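Local coordinates for uncharacterized protein (Pseudomonas aeruginosa UCBPP-PA14, PDB 3FD9) that restrains the type III secretion regulon as an antiactivator, probably by disrupting self-association and DNA binding of the activator ExsA until ExsC relieves it, at residues Leu105-Trp110 / Glu214-Leu219; Ala30-Leu35 / Glu67-Ile72. All blocks are in the same frame, centred on the assembly; numbering follows the deposited sequence.

Contact 1 (Leu105-Trp110 / Glu214-Leu219); sequences LPVYGW and EVLECL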
loop_
_atom_site.group_PDB
_atom_site.type_symbol
_atom_site.label_atom_id
_atom_site.label_comp_id
_atom_site.label_asym_id
_atom_site.label_seq_id
_atom_site.Cartn_x
_atom_site.Cartn_y
_atom_site.Cartn_z
ATOM N N LEU A 105 -7.899 12.940 -17.937
ATOM C CA LEU A 105 -6.714 13.355 -17.190
ATOM C C LEU A 105 -5.435 13.433 -18.039
ATOM O O LEU A 105 -4.709 14.426 -17.982
ATOM C CB LEU A 105 -6.501 12.455 -15.971
ATOM C CG LEU A 105 -7.489 12.642 -14.829
ATOM C CD1 LEU A 105 -6.991 11.911 -13.610
ATOM C CD2 LEU A 105 -7.697 14.118 -14.506
ATOM N N PRO A 106 -5.143 12.382 -18.820
ATOM C CA PRO A 106 -4.003 12.477 -19.743
ATOM C C PRO A 106 -4.156 13.647 -20.713
ATOM O O PRO A 106 -3.244 14.460 -20.882
ATOM C CB PRO A 106 -4.071 11.162 -20.515
ATOM C CG PRO A 106 -4.736 10.208 -19.557
ATOM C CD PRO A 106 -5.757 11.044 -18.830
ATOM N N VAL A 107 -5.320 13.733 -21.344
ATOM C CA VAL A 107 -5.594 14.787 -22.307
ATOM C C VAL A 107 -5.408 16.164 -21.696
ATOM O O VAL A 107 -4.882 17.072 -22.341
ATOM C CB VAL A 107 -7.016 14.668 -22.869
ATOM C CG1 VAL A 107 -7.445 15.970 -23.521
ATOM C CG2 VAL A 107 -7.086 13.502 -23.855
ATOM N N TYR A 108 -5.842 16.327 -20.454
ATOM C CA TYR A 108 -5.746 17.632 -19.809
ATOM C C TYR A 108 -4.308 17.978 -19.485
ATOM O O TYR A 108 -3.911 19.127 -19.567
ATOM C CB TYR A 108 -6.590 17.692 -18.536
ATOM C CG TYR A 108 -6.612 19.071 -17.929
ATOM C CD1 TYR A 108 -7.663 19.951 -18.186
ATOM C CD2 TYR A 108 -5.570 19.511 -17.125
ATOM C CE1 TYR A 108 -7.684 21.226 -17.639
ATOM C CE2 TYR A 108 -5.579 20.778 -16.579
ATOM C CZ TYR A 108 -6.638 21.631 -16.839
ATOM O OH TYR A 108 -6.650 22.887 -16.287
ATOM N N GLY A 109 -3.528 16.977 -19.104
ATOM C CA GLY A 109 -2.113 17.192 -18.864
ATOM C C GLY A 109 -1.428 17.626 -20.142
ATOM O O GLY A 109 -0.577 18.509 -20.142
ATOM N N TRP A 110 -1.811 16.993 -21.241
ATOM C CA TRP A 110 -1.289 17.355 -22.548
ATOM C C TRP A 110 -1.726 18.772 -22.933
ATOM O O TRP A 110 -0.893 19.617 -23.233
ATOM C CB TRP A 110 -1.734 16.338 -23.597
ATOM C CG TRP A 110 -1.252 16.657 -24.955
ATOM C CD1 TRP A 110 -0.076 16.258 -25.525
ATOM C CD2 TRP A 110 -1.921 17.459 -25.932
ATOM N NE1 TRP A 110 0.024 16.762 -26.799
ATOM C CE2 TRP A 110 -1.098 17.504 -27.072
ATOM C CE3 TRP A 110 -3.137 18.141 -25.956
ATOM C CZ2 TRP A 110 -1.453 18.200 -28.218
ATOM C CZ3 TRP A 110 -3.490 18.835 -27.096
ATOM C CH2 TRP A 110 -2.648 18.863 -28.210
ATOM N N GLU A 214 -10.740 24.939 -28.534
ATOM C CA GLU A 214 -10.891 24.610 -29.947
ATOM C C GLU A 214 -9.881 23.554 -30.374
ATOM O O GLU A 214 -10.144 22.749 -31.266
ATOM C CB GLU A 214 -10.763 25.867 -30.815
ATOM C CG GLU A 214 -11.640 25.866 -32.073
ATOM C CD GLU A 214 -11.017 25.116 -33.252
ATOM O OE1 GLU A 214 -9.885 25.465 -33.658
ATOM O OE2 GLU A 214 -11.670 24.189 -33.787
ATOM N N VAL A 215 -8.729 23.554 -29.718
ATOM C CA VAL A 215 -7.642 22.645 -30.058
ATOM C C VAL A 215 -7.937 21.194 -29.661
ATOM O O VAL A 215 -7.151 20.291 -29.931
ATOM C CB VAL A 215 -6.338 23.088 -29.379
ATOM C CG1 VAL A 215 -6.375 22.754 -27.890
ATOM C CG2 VAL A 215 -5.125 22.440 -30.059
ATOM N N LEU A 216 -9.073 20.969 -29.015
ATOM C CA LEU A 216 -9.426 19.629 -28.569
ATOM C C LEU A 216 -10.657 19.131 -29.308
ATOM O O LEU A 216 -11.175 18.056 -29.011
ATOM C CB LEU A 216 -9.671 19.604 -27.051
ATOM C CG LEU A 216 -8.502 19.953 -26.127
ATOM C CD1 LEU A 216 -8.963 20.019 -24.689
ATOM C CD2 LEU A 216 -7.387 18.959 -26.265
ATOM N N GLU A 217 -11.110 19.911 -30.281
ATOM C CA GLU A 217 -12.311 19.581 -31.036
ATOM C C GLU A 217 -12.275 18.217 -31.727
ATOM O O GLU A 217 -13.222 17.446 -31.618
ATOM C CB GLU A 217 -12.612 20.675 -32.064
ATOM C CG GLU A 217 -13.113 21.985 -31.457
ATOM C CD GLU A 217 -14.432 21.825 -30.706
ATOM O OE1 GLU A 217 -15.036 20.730 -30.778
ATOM O OE2 GLU A 217 -14.864 22.799 -30.044
ATOM N N CYS A 218 -11.198 17.917 -32.442
ATOM C CA CYS A 218 -11.145 16.660 -33.187
ATOM C C CYS A 218 -11.054 15.439 -32.271
ATOM O O CYS A 218 -11.327 14.321 -32.692
ATOM C CB CYS A 218 -10.041 16.670 -34.257
ATOM S SG CYS A 218 -8.701 17.829 -33.953
ATOM N N LEU A 219 -10.678 15.658 -31.018
ATOM C CA LEU A 219 -10.825 14.621 -30.001
ATOM C C LEU A 219 -12.262 14.557 -29.484
ATOM O O LEU A 219 -12.825 13.473 -29.320
ATOM C CB LEU A 219 -9.902 14.871 -28.817
ATOM C CG LEU A 219 -10.274 13.998 -27.615
ATOM C CD1 LEU A 219 -10.057 12.532 -27.967
ATOM C CD2 LEU A 219 -9.500 14.386 -26.358
#
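V107 and L216 meet tip to tip where helix 96-115, in this largely helical fold, packs against the start of helix 217-223. The case shows how the start of a short helix packs on a longer one through apolar side chains. V107 points at the partner segment and gives up about 53 Å² of surface to the contact. Both methyls of V107 close on CD2 of L219, CG2 at 3.6 Å and CG1 at 3.8 Å, and CG1 also reaches CD2 of L216 at 4.1 Å. With CG1 anti to the backbone N (chi1 163°) and CG2 anti to the carbonyl carbon, the two branches straddle CD2 of L219.

W110 stands one helical turn further along. It slides past L216 in the opposite direction, offering the edge of its ring and not a face, so that CD2 of L216 lies close to the indole plane. L216 occupies the N-cap position, where a 3-10 turn gives way to the helix, and its side chain is buried. Helix 232-241 closes the cluster: its W239 meets the W110 ring edge-to-face and also touches L216 and L219, while L240 packs on V107. A single methyl thus links the valine and the indole, since CD2 of L216 that faces V107 also sits 4.0 Å from CZ3 of W110.

Contact 2 (Ala30-Leu35 / Glu67-Ile72); sequences ARQLAL and EEVRQI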
loop_
_atom_site.group_PDB
_atom_site.type_symbol
_atom_site.label_atom_id
_atom_site.label_comp_id
_atom_site.label_asym_id
_atom_site.label_seq_id
_atom_site.Cartn_x
_atom_site.Cartn_y
_atom_site.Cartn_z
ATOM N N ALA A 30 2.310 -7.438 -3.720
ATOM C CA ALA A 30 3.379 -8.358 -3.349
ATOM C C ALA A 30 3.118 -9.712 -3.981
ATOM O O ALA A 30 4.023 -10.332 -4.546
ATOM C CB ALA A 30 3.476 -8.490 -1.841
ATOM N N ARG A 31 1.870 -10.164 -3.881
ATOM C CA ARG A 31 1.446 -11.415 -4.492
ATOM C C ARG A 31 1.803 -11.441 -5.978
ATOM O O ARG A 31 2.389 -12.408 -6.472
ATOM C CB ARG A 31 -0.057 -11.594 -4.313
ATOM C CG ARG A 31 -0.546 -13.006 -4.545
ATOM C CD ARG A 31 -2.063 -13.083 -4.534
ATOM N NE ARG A 31 -2.654 -12.082 -5.418
ATOM C CZ ARG A 31 -2.526 -12.060 -6.748
ATOM N NH1 ARG A 31 -1.810 -12.988 -7.377
ATOM N NH2 ARG A 31 -3.112 -11.097 -7.455
ATOM N N GLN A 32 1.441 -10.375 -6.690
ATOM C CA GLN A 32 1.644 -10.319 -8.139
ATOM C C GLN A 32 3.112 -10.339 -8.508
ATOM O O GLN A 32 3.527 -11.092 -9.390
ATOM C CB GLN A 32 0.988 -9.086 -8.742
ATOM C CG GLN A 32 -0.525 -9.150 -8.704
ATOM C CD GLN A 32 -1.170 -7.853 -9.125
ATOM O OE1 GLN A 32 -0.719 -6.769 -8.746
ATOM N NE2 GLN A 32 -2.230 -7.953 -9.922
ATOM N N LEU A 33 3.897 -9.514 -7.826
ATOM C CA LEU A 33 5.329 -9.462 -8.076
ATOM C C LEU A 33 5.979 -10.845 -7.938
ATOM O O LEU A 33 6.822 -11.216 -8.744
ATOM C CB LEU A 33 5.998 -8.478 -7.123
ATOM C CG LEU A 33 7.440 -8.128 -7.471
ATOM C CD1 LEU A 33 7.447 -7.053 -8.541
ATOM C CD2 LEU A 33 8.197 -7.670 -6.247
ATOM N N ALA A 34 5.582 -11.612 -6.933
ATOM C CA ALA A 34 6.193 -12.914 -6.699
ATOM C C ALA A 34 5.976 -13.851 -7.875
ATOM O O ALA A 34 6.843 -14.657 -8.210
ATOM C CB ALA A 34 5.653 -13.541 -5.410
ATOM N N LEU A 35 4.807 -13.755 -8.494
ATOM C CA LEU A 35 4.477 -14.641 -9.594
ATOM C C LEU A 35 5.295 -14.230 -10.803
ATOM O O LEU A 35 5.865 -15.065 -11.505
ATOM C CB LEU A 35 2.990 -14.555 -9.905
ATOM C CG LEU A 35 2.513 -15.310 -11.143
ATOM C CD1 LEU A 35 2.909 -16.780 -11.095
ATOM C CD2 LEU A 35 1.003 -15.144 -11.299
ATOM N N GLU A 67 -5.776 -9.904 -15.584
ATOM C CA GLU A 67 -5.547 -9.898 -17.023
ATOM C C GLU A 67 -4.239 -9.204 -17.384
ATOM O O GLU A 67 -3.482 -9.688 -18.224
ATOM C CB GLU A 67 -6.725 -9.251 -17.752
ATOM C CG GLU A 67 -6.644 -9.323 -19.273
ATOM C CD GLU A 67 -6.501 -10.743 -19.799
ATOM O OE1 GLU A 67 -6.721 -11.695 -19.024
ATOM O OE2 GLU A 67 -6.167 -10.906 -20.992
ATOM N N GLU A 68 -3.973 -8.074 -16.743
ATOM C CA GLU A 68 -2.722 -7.379 -16.972
ATOM C C GLU A 68 -1.562 -8.315 -16.674
ATOM O O GLU A 68 -0.603 -8.385 -17.438
ATOM C CB GLU A 68 -2.630 -6.112 -16.130
ATOM C CG GLU A 68 -3.480 -4.964 -16.640
ATOM C CD GLU A 68 -4.971 -5.266 -16.591
ATOM O OE1 GLU A 68 -5.475 -5.721 -15.527
ATOM O OE2 GLU A 68 -5.640 -5.033 -17.624
ATOM N N VAL A 69 -1.642 -9.051 -15.575
ATOM C CA VAL A 69 -0.588 -10.013 -15.279
ATOM C C VAL A 69 -0.484 -11.072 -16.380
ATOM O O VAL A 69 0.611 -11.332 -16.891
ATOM C CB VAL A 69 -0.766 -10.698 -13.916
ATOM C CG1 VAL A 69 0.236 -11.827 -13.775
ATOM C CG2 VAL A 69 -0.596 -9.697 -12.794
ATOM N N ARG A 70 -1.609 -11.676 -16.756
ATOM C CA ARG A 70 -1.578 -12.716 -17.779
ATOM C C ARG A 70 -0.951 -12.203 -19.077
ATOM O O ARG A 70 -0.068 -12.859 -19.641
ATOM C CB ARG A 70 -2.970 -13.292 -18.055
ATOM C CG ARG A 70 -2.917 -14.712 -18.586
ATOM C CD ARG A 70 -4.258 -15.202 -19.118
ATOM N NE ARG A 70 -4.389 -15.027 -20.566
ATOM C CZ ARG A 70 -5.323 -14.284 -21.146
ATOM N NH1 ARG A 70 -6.219 -13.655 -20.400
ATOM N NH2 ARG A 70 -5.373 -14.179 -22.467
ATOM N N GLN A 71 -1.403 -11.036 -19.536
ATOM C CA GLN A 71 -0.906 -10.442 -20.772
ATOM C C GLN A 71 0.595 -10.226 -20.731
ATOM O O GLN A 71 1.295 -10.476 -21.710
ATOM C CB GLN A 71 -1.613 -9.124 -21.072
ATOM C CG GLN A 71 -3.001 -9.300 -21.683
ATOM C CD GLN A 71 -2.969 -9.978 -23.048
ATOM O OE1 GLN A 71 -2.231 -9.558 -23.948
ATOM N NE2 GLN A 71 -3.774 -11.029 -23.208
ATOM N N ILE A 72 1.094 -9.762 -19.593
ATOM C CA ILE A 72 2.531 -9.631 -19.408
ATOM C C ILE A 72 3.212 -10.966 -19.686
ATOM O O ILE A 72 4.100 -11.050 -20.531
ATOM C CB ILE A 72 2.870 -9.180 -17.983
ATOM C CG1 ILE A 72 2.421 -7.739 -17.777
ATOM C CG2 ILE A 72 4.359 -9.312 -17.732
ATOM C CD1 ILE A 72 2.545 -7.253 -16.364
#
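CG2 of V69 lies off the plane of the Q32 carboxamide, displaced well to the side away from OE1, beyond the edge between CG and NE2. NE2 of Q32 comes nearest, 3.7 Å from V69 CG2, and CG of Q32 follows at 4.1 Å from the same methyl, so the valine lies against the length of the side chain as well as its end. The polar atoms of the amide are occupied elsewhere: NE2 bonds to the carbonyl O of L64, and OE1 bonds to the backbone N of S29, just before the helix begins. Held at both polar atoms, the flat group can hardly turn, and the valine methyl packs against an amide whose orientation is set by those two bonds. CG of Q32 is anti to the carbonyl carbon (chi1 -69°), and the chain is extended beyond CG, so that it passes across V69 at a slant.

Two helices are joined here, 30-39 and 66-76, both in the N-terminal, all-helical part of ExsD, and they come closest at Q32 and V69, whose CA atoms are 7.5 Å apart. V69 supplies more than half of the 115 Å² buried between the segments. Its second methyl, CG1, turns to L35, one turn on from Q32, and lies 4.2 Å from L35 CD2. The OE1 bond back to a backbone N three residues earlier recurs on the facing helix, from E68 to G65. L35 also packs on I100 of the third subunit.

In the fold
Contacts 1 and 2 lie on opposite sides of the chain's centre and follow one another in sequence, contact 2 closing before contact 1 opens. Their centres are 32 Å apart and their nearest atoms about 15 Å, so neither touches the other within the chain. The assembly brings their helices together instead: helix 96-115, which carries 105-110, meets helix 30-39, which carries 30-35, across subunit boundaries. L105 packs on M39 and Y108 on R38 of the second subunit, just beyond the 30-35 segment there. Helices remote within one chain thus become neighbours in the three-chain assembly.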